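Local coordinates for protein TssK (Serratia sp. FS14, PDB 5Y0E) that probably forms part of the baseplate of a bacterial type VI secretion system, as a trimer that links the baseplate to the membrane complex, at residues A[41-46]-A[290-295]; A[191-194]-A[198-201]; A[203-208]-A[304-309]; A[245-250]-A[263-268]. All coordinates share one frame; numbering follows the deposited sequence.

Contact 1 of 4, residues A[41-46]-A[290-295]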
loop_
_atom_site.group_PDB
_atom_site.type_symbol
_atom_site.label_atom_id
_atom_site.label_comp_id
_atom_site.label_asym_id
_atom_site.label_seq_id
_atom_site.Cartn_x
_atom_site.Cartn_y
_atom_site.Cartn_z
ATOM N N CYS A 41 -16.305 2.197 2.698
ATOM C CA CYS A 41 -15.960 2.673 4.036
ATOM C C CYS A 41 -15.841 4.188 4.038
ATOM O O CYS A 41 -14.874 4.753 4.542
ATOM C CB CYS A 41 -14.674 2.021 4.551
ATOM S SG CYS A 41 -14.673 0.231 4.520
ATOM N N PHE A 42 -16.852 4.837 3.468
ATOM C CA PHE A 42 -16.837 6.266 3.195
ATOM C C PHE A 42 -17.204 7.125 4.395
ATOM O O PHE A 42 -17.003 8.337 4.338
ATOM C CB PHE A 42 -17.789 6.574 2.054
ATOM C CG PHE A 42 -19.190 6.119 2.301
ATOM C CD1 PHE A 42 -20.051 6.865 3.066
ATOM C CD2 PHE A 42 -19.650 4.952 1.757
ATOM C CE1 PHE A 42 -21.317 6.453 3.292
ATOM C CE2 PHE A 42 -20.933 4.542 1.989
ATOM C CZ PHE A 42 -21.761 5.293 2.751
ATOM N N TRP A 43 -17.738 6.535 5.458
ATOM C CA TRP A 43 -18.144 7.245 6.655
ATOM C C TRP A 43 -17.043 7.195 7.698
ATOM O O TRP A 43 -16.217 6.290 7.697
ATOM C CB TRP A 43 -19.414 6.638 7.228
ATOM C CG TRP A 43 -19.224 5.239 7.658
ATOM C CD1 TRP A 43 -18.961 4.797 8.916
ATOM C CD2 TRP A 43 -19.251 4.084 6.826
ATOM N NE1 TRP A 43 -18.838 3.441 8.920
ATOM C CE2 TRP A 43 -19.020 2.977 7.651
ATOM C CE3 TRP A 43 -19.459 3.879 5.462
ATOM C CZ2 TRP A 43 -18.992 1.682 7.162
ATOM C CZ3 TRP A 43 -19.428 2.609 4.976
ATOM C CH2 TRP A 43 -19.195 1.517 5.821
ATOM N N GLY A 44 -17.032 8.171 8.576
ATOM C CA GLY A 44 -16.142 8.171 9.709
ATOM C C GLY A 44 -15.679 9.569 9.993
ATOM O O GLY A 44 -16.167 10.525 9.408
ATOM N N PHE A 45 -14.708 9.691 10.880
ATOM C CA PHE A 45 -14.128 10.972 11.246
ATOM C C PHE A 45 -12.844 11.219 10.487
ATOM O O PHE A 45 -12.021 10.321 10.326
ATOM C CB PHE A 45 -13.823 11.055 12.745
ATOM C CG PHE A 45 -15.030 11.134 13.580
ATOM C CD1 PHE A 45 -15.655 12.339 13.789
ATOM C CD2 PHE A 45 -15.568 10.004 14.136
ATOM C CE1 PHE A 45 -16.786 12.415 14.530
ATOM C CE2 PHE A 45 -16.703 10.075 14.884
ATOM C CZ PHE A 45 -17.314 11.286 15.078
ATOM N N LEU A 46 -12.687 12.451 10.031
ATOM C CA LEU A 46 -11.393 12.988 9.666
ATOM C C LEU A 46 -10.688 13.578 10.858
ATOM O O LEU A 46 -9.473 13.487 10.964
ATOM C CB LEU A 46 -11.545 14.081 8.622
ATOM C CG LEU A 46 -11.882 13.598 7.244
ATOM C CD1 LEU A 46 -12.474 14.747 6.528
ATOM C CD2 LEU A 46 -10.607 13.138 6.595
ATOM N N ASP A 290 -12.700 -4.309 9.856
ATOM C CA ASP A 290 -14.000 -3.864 10.332
ATOM C C ASP A 290 -13.873 -2.371 10.550
ATOM O O ASP A 290 -13.210 -1.930 11.494
ATOM C CB ASP A 290 -14.419 -4.588 11.615
ATOM C CG ASP A 290 -15.836 -4.270 12.043
ATOM O OD1 ASP A 290 -16.396 -3.258 11.632
ATOM O OD2 ASP A 290 -16.405 -5.031 12.827
ATOM N N HIS A 291 -14.509 -1.594 9.676
ATOM C CA HIS A 291 -14.359 -0.151 9.763
ATOM C C HIS A 291 -14.873 0.385 11.092
ATOM O O HIS A 291 -14.345 1.366 11.609
ATOM C CB HIS A 291 -15.073 0.520 8.587
ATOM C CG HIS A 291 -14.690 1.952 8.386
ATOM N ND1 HIS A 291 -13.403 2.343 8.104
ATOM C CD2 HIS A 291 -15.422 3.086 8.447
ATOM C CE1 HIS A 291 -13.359 3.655 7.999
ATOM N NE2 HIS A 291 -14.571 4.129 8.201
ATOM N N ASP A 292 -15.879 -0.254 11.674
ATOM C CA ASP A 292 -16.476 0.237 12.905
ATOM C C ASP A 292 -15.963 -0.486 14.143
ATOM O O ASP A 292 -16.577 -0.386 15.198
ATOM C CB ASP A 292 -17.999 0.157 12.824
ATOM C CG ASP A 292 -18.572 1.088 11.764
ATOM O OD1 ASP A 292 -18.546 2.311 11.973
ATOM O OD2 ASP A 292 -19.047 0.604 10.719
ATOM N N ASN A 293 -14.842 -1.195 14.043
ATOM C CA ASN A 293 -14.173 -1.719 15.220
ATOM C C ASN A 293 -12.682 -1.870 14.956
ATOM O O ASN A 293 -12.151 -2.982 14.930
ATOM C CB ASN A 293 -14.784 -3.053 15.636
ATOM C CG ASN A 293 -14.383 -3.468 17.044
ATOM O OD1 ASN A 293 -13.400 -2.990 17.614
ATOM N ND2 ASN A 293 -15.156 -4.358 17.609
ATOM N N LEU A 294 -12.004 -0.746 14.783
ATOM C CA LEU A 294 -10.631 -0.787 14.324
ATOM C C LEU A 294 -9.688 -1.284 15.394
ATOM O O LEU A 294 -8.713 -1.962 15.072
ATOM C CB LEU A 294 -10.205 0.589 13.819
ATOM C CG LEU A 294 -10.884 1.013 12.505
ATOM C CD1 LEU A 294 -10.579 2.449 12.152
ATOM C CD2 LEU A 294 -10.509 0.118 11.360
ATOM N N ALA A 295 -9.971 -0.978 16.663
ATOM C CA ALA A 295 -9.147 -1.489 17.756
ATOM C C ALA A 295 -9.109 -3.011 17.772
ATOM O O ALA A 295 -8.048 -3.614 17.951
ATOM C CB ALA A 295 -9.655 -0.959 19.085
#
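H291 stands edge-on to the indole of W43 in a T-shaped (edge-to-face) pair, just ahead of an N-capped helix. The W43 five-membered ring and the imidazole lie with centroids 4.9 Å apart and planes at 88°, H291 CD2 being set over the rim of the indole face. The first torsion of H291 (-165°) swings the imidazole away from its own N and over to 41-46. There H291 NE2 donates a 2.8 Å hydrogen bond to W43 O, which lies close to the imidazole plane. C41 CB covers one face of the same ring almost over its centre, a CH-pi contact, while H291 ND1 bonds to Y289 OH, so both ring nitrogens are engaged. D292 reaches the indole edge instead, its carboxylate nearly coplanar with the ring. The loop 290-293 is shaped by a type I turn and by an Asx turn, D290 OD1 accepting from D292 N. This joins the start of strand 44-50 to the head of helix 294-309. F42 O bonds to H38 of a second subunit. W43 NE1 donates to D292 OD1 at 3.3 Å, on the syn side of the carboxylate, and only weakly to OD2.

Contact 2 of 4, residues A[191-194]-A[198-201]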
loop_
_atom_site.group_PDB
_atom_site.type_symbol
_atom_site.label_atom_id
_atom_site.label_comp_id
_atom_site.label_asym_id
_atom_site.label_seq_id
_atom_site.Cartn_x
_atom_site.Cartn_y
_atom_site.Cartn_z
ATOM N N LEU A 191 -11.580 8.260 8.902
ATOM C CA LEU A 191 -11.270 8.405 7.491
ATOM C C LEU A 191 -9.816 8.729 7.245
ATOM O O LEU A 191 -9.333 8.500 6.146
ATOM C CB LEU A 191 -12.148 9.476 6.843
ATOM C CG LEU A 191 -13.562 8.956 6.676
ATOM C CD1 LEU A 191 -14.461 9.992 6.096
ATOM C CD2 LEU A 191 -13.578 7.717 5.838
ATOM N N ASN A 192 -9.098 9.222 8.236
ATOM C CA ASN A 192 -7.675 9.442 8.104
ATOM C C ASN A 192 -6.978 8.866 9.323
ATOM O O ASN A 192 -7.266 9.262 10.448
ATOM C CB ASN A 192 -7.383 10.924 7.962
ATOM C CG ASN A 192 -5.932 11.204 7.719
ATOM O OD1 ASN A 192 -5.175 10.327 7.391
ATOM N ND2 ASN A 192 -5.542 12.434 7.898
ATOM N N CYS A 193 -6.043 7.958 9.093
ATOM C CA CYS A 193 -5.254 7.430 10.187
ATOM C C CYS A 193 -4.629 8.535 11.008
ATOM O O CYS A 193 -4.462 8.392 12.220
ATOM C CB CYS A 193 -4.164 6.494 9.657
ATOM S SG CYS A 193 -4.754 4.902 9.086
ATOM N N GLN A 194 -4.293 9.648 10.387
ATOM C CA GLN A 194 -3.633 10.697 11.139
ATOM C C GLN A 194 -4.577 11.476 12.033
ATOM O O GLN A 194 -4.112 12.294 12.817
ATOM C CB GLN A 194 -2.915 11.625 10.180
ATOM C CG GLN A 194 -1.845 10.922 9.377
ATOM C CD GLN A 194 -0.599 10.637 10.187
ATOM O OE1 GLN A 194 -0.123 11.493 10.914
ATOM N NE2 GLN A 194 -0.060 9.436 10.056
ATOM N N VAL A 198 -4.276 6.614 18.327
ATOM C CA VAL A 198 -3.936 5.214 18.479
ATOM C C VAL A 198 -3.424 4.652 17.166
ATOM O O VAL A 198 -2.386 3.990 17.119
ATOM C CB VAL A 198 -5.138 4.416 19.008
ATOM C CG1 VAL A 198 -4.764 2.959 19.149
ATOM C CG2 VAL A 198 -5.578 4.966 20.330
ATOM N N LEU A 199 -4.140 4.911 16.076
ATOM C CA LEU A 199 -3.627 4.545 14.764
ATOM C C LEU A 199 -2.231 5.106 14.529
ATOM O O LEU A 199 -1.352 4.404 14.032
ATOM C CB LEU A 199 -4.590 5.009 13.671
ATOM C CG LEU A 199 -5.976 4.362 13.685
ATOM C CD1 LEU A 199 -6.830 4.898 12.578
ATOM C CD2 LEU A 199 -5.908 2.868 13.603
ATOM N N LYS A 200 -1.989 6.352 14.909
ATOM C CA LYS A 200 -0.675 6.915 14.628
ATOM C C LYS A 200 0.418 6.136 15.333
ATOM O O LYS A 200 1.496 5.931 14.777
ATOM C CB LYS A 200 -0.596 8.388 15.026
ATOM C CG LYS A 200 -1.353 9.343 14.135
ATOM C CD LYS A 200 -0.965 10.770 14.428
ATOM C CE LYS A 200 0.497 11.043 14.105
ATOM N NZ LYS A 200 0.920 12.439 14.408
ATOM N N THR A 201 0.169 5.697 16.556
ATOM C CA THR A 201 1.225 4.992 17.256
ATOM C C THR A 201 1.388 3.557 16.756
ATOM O O THR A 201 2.487 3.030 16.800
ATOM C CB THR A 201 0.977 5.044 18.766
ATOM O OG1 THR A 201 -0.359 4.668 19.035
ATOM C CG2 THR A 201 1.164 6.455 19.280
#
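L199 presses against C193 on the tight, buried side of this contact, where a short 3-10 turn folds back on the first turn of helix 197-222. L199 CD1 lies 3.8 Å from C193 CA and 4.1 Å from C193 SG, and L199 CB sits 3.7 Å from C193 O, so the leucine spans the residue from sulfur to carbonyl. The other side is more open to solvent, and its polar atoms meet without a hydrogen bond. There Q194 and K200 cross at about a right angle, and the amide oxygen meets the aliphatic part of the lysine: Q194 OE1 is 3.3 Å from K200 CE but 3.8 Å from K200 NZ. A bend at the third torsion of K200 (64°) steers its chain past the amide. The backbone at 192-194 forms an Asx turn, N192 OD1 receiving Q194 N from well above its carbonyl plane. N192 is held in turn by L257 N and D255 O, while N196 OD1 accepts from L199 N at the start of the helix. C193 and L199 both lean on P259 of helix 259-273, with L262 adding to the cover of C193, while L191 and N192 rest on L46 of strand 44-50.

Contact 3 of 4, residues A[203-208]-A[304-309]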
loop_
_atom_site.group_PDB
_atom_site.type_symbol
_atom_site.label_atom_id
_atom_site.label_comp_id
_atom_site.label_asym_id
_atom_site.label_seq_id
_atom_site.Cartn_x
_atom_site.Cartn_y
_atom_site.Cartn_z
ATOM N N ILE A 203 1.412 2.898 13.635
ATOM C CA ILE A 203 2.367 3.134 12.568
ATOM C C ILE A 203 3.743 3.395 13.147
ATOM O O ILE A 203 4.741 2.812 12.723
ATOM C CB ILE A 203 1.907 4.301 11.685
ATOM C CG1 ILE A 203 0.592 3.969 11.004
ATOM C CG2 ILE A 203 2.958 4.649 10.667
ATOM C CD1 ILE A 203 0.041 5.165 10.237
ATOM N N ASN A 204 3.812 4.267 14.134
ATOM C CA ASN A 204 5.107 4.653 14.647
ATOM C C ASN A 204 5.789 3.485 15.340
ATOM O O ASN A 204 6.998 3.291 15.196
ATOM C CB ASN A 204 4.941 5.858 15.561
ATOM C CG ASN A 204 6.234 6.356 16.092
ATOM O OD1 ASN A 204 7.140 6.734 15.357
ATOM N ND2 ASN A 204 6.337 6.358 17.389
ATOM N N ASP A 205 5.027 2.669 16.054
ATOM C CA ASP A 205 5.602 1.482 16.668
ATOM C C ASP A 205 6.109 0.500 15.628
ATOM O O ASP A 205 7.223 -0.009 15.737
ATOM C CB ASP A 205 4.577 0.808 17.562
ATOM C CG ASP A 205 4.346 1.559 18.829
ATOM O OD1 ASP A 205 5.218 2.340 19.232
ATOM O OD2 ASP A 205 3.285 1.370 19.419
ATOM N N LEU A 206 5.295 0.198 14.626
ATOM C CA LEU A 206 5.721 -0.787 13.644
ATOM C C LEU A 206 6.980 -0.334 12.916
ATOM O O LEU A 206 7.858 -1.145 12.607
ATOM C CB LEU A 206 4.594 -1.064 12.667
ATOM C CG LEU A 206 4.995 -2.019 11.566
ATOM C CD1 LEU A 206 5.366 -3.348 12.179
ATOM C CD2 LEU A 206 3.888 -2.185 10.570
ATOM N N GLN A 207 7.107 0.967 12.669
ATOM C CA GLN A 207 8.292 1.448 11.986
ATOM C C GLN A 207 9.527 1.228 12.840
ATOM O O GLN A 207 10.554 0.769 12.343
ATOM C CB GLN A 207 8.111 2.915 11.601
ATOM C CG GLN A 207 9.346 3.552 10.975
ATOM C CD GLN A 207 9.102 4.938 10.368
ATOM O OE1 GLN A 207 9.126 5.105 9.158
ATOM N NE2 GLN A 207 8.880 5.921 11.209
ATOM N N GLY A 208 9.441 1.506 14.131
ATOM C CA GLY A 208 10.602 1.340 14.976
ATOM C C GLY A 208 11.004 -0.108 15.123
ATOM O O GLY A 208 12.185 -0.435 15.171
ATOM N N LEU A 304 -0.051 -10.341 15.696
ATOM C CA LEU A 304 0.653 -11.198 14.760
ATOM C C LEU A 304 1.989 -10.605 14.335
ATOM O O LEU A 304 2.978 -11.323 14.196
ATOM C CB LEU A 304 -0.223 -11.455 13.545
ATOM C CG LEU A 304 -1.530 -12.204 13.833
ATOM C CD1 LEU A 304 -2.399 -12.109 12.622
ATOM C CD2 LEU A 304 -1.295 -13.671 14.176
ATOM N N LEU A 305 2.044 -9.298 14.117
ATOM C CA LEU A 305 3.287 -8.733 13.630
ATOM C C LEU A 305 4.321 -8.698 14.729
ATOM O O LEU A 305 5.499 -8.964 14.482
ATOM C CB LEU A 305 3.042 -7.351 13.064
ATOM C CG LEU A 305 2.092 -7.390 11.877
ATOM C CD1 LEU A 305 1.606 -5.993 11.506
ATOM C CD2 LEU A 305 2.785 -8.062 10.709
ATOM N N ARG A 306 3.899 -8.411 15.958
ATOM C CA ARG A 306 4.854 -8.447 17.055
ATOM C C ARG A 306 5.354 -9.863 17.302
ATOM O O ARG A 306 6.543 -10.064 17.559
ATOM C CB ARG A 306 4.240 -7.833 18.307
ATOM C CG ARG A 306 3.928 -6.342 18.124
ATOM C CD ARG A 306 3.277 -5.693 19.319
ATOM N NE ARG A 306 4.058 -4.546 19.766
ATOM C CZ ARG A 306 3.635 -3.286 19.765
ATOM N NH1 ARG A 306 2.413 -2.983 19.349
ATOM N NH2 ARG A 306 4.442 -2.326 20.198
ATOM N N GLN A 307 4.487 -10.864 17.188
ATOM C CA GLN A 307 4.960 -12.222 17.376
ATOM C C GLN A 307 5.992 -12.586 16.333
ATOM O O GLN A 307 6.990 -13.240 16.642
ATOM C CB GLN A 307 3.802 -13.206 17.334
ATOM C CG GLN A 307 2.896 -13.047 18.512
ATOM C CD GLN A 307 1.658 -13.916 18.429
ATOM O OE1 GLN A 307 1.513 -14.750 17.523
ATOM N NE2 GLN A 307 0.760 -13.738 19.393
ATOM N N GLY A 308 5.765 -12.181 15.084
ATOM C CA GLY A 308 6.671 -12.557 14.026
ATOM C C GLY A 308 7.987 -11.832 14.066
ATOM O O GLY A 308 8.970 -12.336 13.533
ATOM N N LEU A 309 8.031 -10.670 14.702
ATOM C CA LEU A 309 9.212 -9.832 14.690
ATOM C C LEU A 309 9.929 -9.740 16.023
ATOM O O LEU A 309 11.077 -9.319 16.050
ATOM C CB LEU A 309 8.832 -8.421 14.228
ATOM C CG LEU A 309 8.224 -8.381 12.826
ATOM C CD1 LEU A 309 7.534 -7.070 12.475
ATOM C CD2 LEU A 309 9.294 -8.713 11.818
#
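L206 and L309 meet through their methyl groups where helices 197-222 and 294-309 run side by side in roughly the same direction, two members of the four-helix neck expected of a TssK protein. In the apolar part, L206 CD1 approaches L309 CD1 to 4.3 Å. With its first torsion fully extended (177°), L206 sends its branch toward the neighbouring helix. L305 adds partial cover. L206 and L305 also pack on helix 259-273 (W266; F269 and A270), and L309 reaches L209 and L210 further along helix 197-222. The electrostatic part is a long salt bridge between D205 and R306. The carboxylate and guanidinium planes are 65° apart, so the two flat groups do not pair in the side-by-side fashion of a bidentate bridge. R306 bends at its third torsion (124°), bringing one terminal nitrogen to the aspartate, whose OD2 lies near the guanidinium plane at its edge. At such a range the attraction is probably modest and partly screened by solvent: D205 OD2 is 4.0 Å from R306 NH2, and D205 CB is 4.1 Å from the same nitrogen.

Contact 4 of 4, residues A[245-250]-A[263-268]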
loop_
_atom_site.group_PDB
_atom_site.type_symbol
_atom_site.label_atom_id
_atom_site.label_comp_id
_atom_site.label_asym_id
_atom_site.label_seq_id
_atom_site.Cartn_x
_atom_site.Cartn_y
_atom_site.Cartn_z
ATOM N N LEU A 245 9.866 -1.562 5.455
ATOM C CA LEU A 245 10.519 -0.304 5.785
ATOM C C LEU A 245 10.016 0.826 4.892
ATOM O O LEU A 245 9.727 1.935 5.362
ATOM C CB LEU A 245 12.022 -0.453 5.629
ATOM C CG LEU A 245 12.824 -0.862 6.852
ATOM C CD1 LEU A 245 14.299 -0.797 6.517
ATOM C CD2 LEU A 245 12.501 0.046 8.004
ATOM N N GLY A 246 9.869 0.545 3.611
ATOM C CA GLY A 246 9.426 1.553 2.690
ATOM C C GLY A 246 7.950 1.772 2.797
ATOM O O GLY A 246 7.485 2.900 2.776
ATOM N N GLN A 247 7.213 0.680 2.926
ATOM C CA GLN A 247 5.766 0.755 3.027
ATOM C C GLN A 247 5.342 1.575 4.225
ATOM O O GLN A 247 4.447 2.414 4.116
ATOM C CB GLN A 247 5.173 -0.646 3.115
ATOM C CG GLN A 247 3.741 -0.737 2.720
ATOM C CD GLN A 247 3.103 -2.056 3.087
ATOM O OE1 GLN A 247 2.716 -2.245 4.218
ATOM N NE2 GLN A 247 2.973 -2.962 2.137
ATOM N N VAL A 248 5.978 1.354 5.371
ATOM C CA VAL A 248 5.532 2.010 6.585
ATOM C C VAL A 248 6.045 3.432 6.619
ATOM O O VAL A 248 5.355 4.329 7.102
ATOM C CB VAL A 248 5.941 1.202 7.839
ATOM C CG1 VAL A 248 7.360 1.443 8.244
ATOM C CG2 VAL A 248 5.051 1.523 9.000
ATOM N N SER A 249 7.231 3.669 6.065
ATOM C CA SER A 249 7.716 5.033 5.903
ATOM C C SER A 249 6.728 5.884 5.123
ATOM O O SER A 249 6.419 7.009 5.505
ATOM C CB SER A 249 9.050 5.023 5.181
ATOM O OG SER A 249 9.638 6.282 5.290
ATOM N N HIS A 250 6.239 5.364 4.014
ATOM C CA HIS A 250 5.236 6.094 3.268
ATOM C C HIS A 250 4.013 6.360 4.130
ATOM O O HIS A 250 3.502 7.479 4.173
ATOM C CB HIS A 250 4.859 5.314 2.016
ATOM C CG HIS A 250 4.049 6.102 1.045
ATOM N ND1 HIS A 250 4.588 7.110 0.277
ATOM C CD2 HIS A 250 2.739 6.048 0.733
ATOM C CE1 HIS A 250 3.644 7.628 -0.480
ATOM N NE2 HIS A 250 2.510 7.007 -0.216
ATOM N N PHE A 263 -4.648 -1.408 6.555
ATOM C CA PHE A 263 -4.927 -2.732 7.060
ATOM C C PHE A 263 -4.581 -3.781 6.023
ATOM O O PHE A 263 -3.927 -4.783 6.328
ATOM C CB PHE A 263 -6.391 -2.811 7.461
ATOM C CG PHE A 263 -6.772 -4.079 8.119
ATOM C CD1 PHE A 263 -7.088 -5.196 7.369
ATOM C CD2 PHE A 263 -6.848 -4.157 9.499
ATOM C CE1 PHE A 263 -7.447 -6.380 7.983
ATOM C CE2 PHE A 263 -7.218 -5.333 10.117
ATOM C CZ PHE A 263 -7.512 -6.440 9.361
ATOM N N ALA A 264 -5.022 -3.563 4.786
ATOM C CA ALA A 264 -4.763 -4.524 3.728
ATOM C C ALA A 264 -3.274 -4.776 3.550
ATOM O O ALA A 264 -2.859 -5.899 3.277
ATOM C CB ALA A 264 -5.381 -4.028 2.434
ATOM N N ASP A 265 -2.454 -3.754 3.707
ATOM C CA ASP A 265 -1.027 -3.993 3.615
ATOM C C ASP A 265 -0.531 -4.827 4.791
ATOM O O ASP A 265 0.266 -5.742 4.615
ATOM C CB ASP A 265 -0.272 -2.666 3.533
ATOM C CG ASP A 265 -0.328 -2.026 2.162
ATOM O OD1 ASP A 265 -0.829 -2.624 1.196
ATOM O OD2 ASP A 265 0.155 -0.897 2.037
ATOM N N TRP A 266 -0.988 -4.519 5.997
ATOM C CA TRP A 266 -0.463 -5.180 7.174
ATOM C C TRP A 266 -0.949 -6.624 7.270
ATOM O O TRP A 266 -0.214 -7.496 7.726
ATOM C CB TRP A 266 -0.840 -4.362 8.407
ATOM C CG TRP A 266 -0.054 -3.112 8.514
ATOM C CD1 TRP A 266 0.789 -2.620 7.598
ATOM C CD2 TRP A 266 -0.008 -2.210 9.617
ATOM N NE1 TRP A 266 1.359 -1.476 8.045
ATOM C CE2 TRP A 266 0.884 -1.202 9.287
ATOM C CE3 TRP A 266 -0.617 -2.175 10.857
ATOM C CZ2 TRP A 266 1.181 -0.162 10.145
ATOM C CZ3 TRP A 266 -0.335 -1.123 11.699
ATOM C CH2 TRP A 266 0.556 -0.138 11.343
ATOM N N LEU A 267 -2.156 -6.896 6.801
ATOM C CA LEU A 267 -2.642 -8.261 6.781
ATOM C C LEU A 267 -1.773 -9.144 5.907
ATOM O O LEU A 267 -1.425 -10.262 6.290
ATOM C CB LEU A 267 -4.073 -8.276 6.290
ATOM C CG LEU A 267 -4.721 -9.626 6.080
ATOM C CD1 LEU A 267 -4.768 -10.403 7.386
ATOM C CD2 LEU A 267 -6.102 -9.408 5.548
ATOM N N GLN A 268 -1.406 -8.651 4.728
ATOM C CA GLN A 268 -0.533 -9.413 3.855
ATOM C C GLN A 268 0.828 -9.602 4.489
ATOM O O GLN A 268 1.390 -10.694 4.445
ATOM C CB GLN A 268 -0.404 -8.715 2.508
ATOM C CG GLN A 268 -1.637 -8.766 1.640
ATOM C CD GLN A 268 -1.551 -7.798 0.461
ATOM O OE1 GLN A 268 -0.822 -8.017 -0.486
ATOM N NE2 GLN A 268 -2.286 -6.722 0.541
HETATM O O HOH W 1 2.390 -5.831 2.299
HETATM O O HOH W 2 2.466 0.359 5.698
#
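Q247 lays its side-chain amide against the carboxylate of D265, the two planes stacked within 27° of each other. Q247 CD is 3.3 Å from D265 OD2, and Q247 OE1 touches D265 CB at 3.1 Å. NE2 faces the carboxylate at a poor angle, so this is stacking rather than a hydrogen bond. Its extended chain (chi1 -158°) takes the glutamine straight across. Two waters bind its ends: one accepts a hydrogen bond from Q247 NE2 (2.9 Å) and donates one to D265 O, while the other donates to Q247 OE1 and accepts from W266 NE1 at 3.2 Å. Q247 OE1 also lies in the plane of the W266 ring, at its edge, and V248 CG2 comes within 4.4 Å of W266 CZ2. Helices 229-253 and 259-273 form an antiparallel hairpin of the helical neck, their local axes 11.6 Å apart at 159°, a wide spacing bridged by long side chains and water. Further out, W266 packs on L301 and M302 of helix 294-309. Q247 NE2 makes a weak hydrogen bond to Q268 OE1 of a second subunit, and H250 NE2 hydrogen-bonds E260 OE2 of that same subunit. Within the chain, Q268 NE2 donates to A264 O.

Overall arrangement
From the N terminus, segment 41-46 opens contact 1, which closes only at 290-295 and so brings the N-terminal beta part against the head of the last neck helix. Within that span lies contact 2, a short local closure where the chain enters helix 197-222; it touches contact 1 directly, through F45 and L191. Contact 3 starts further along that helix and closes on 304-309, so its segments alternate with those of contact 1 and both use helix 294-309. Contact 4, a helical hairpin, falls within the spans of both contacts 1 and 3. It packs on contact 3 through V248 and S249, which meet Q207, and together they tie four helices into one bundle.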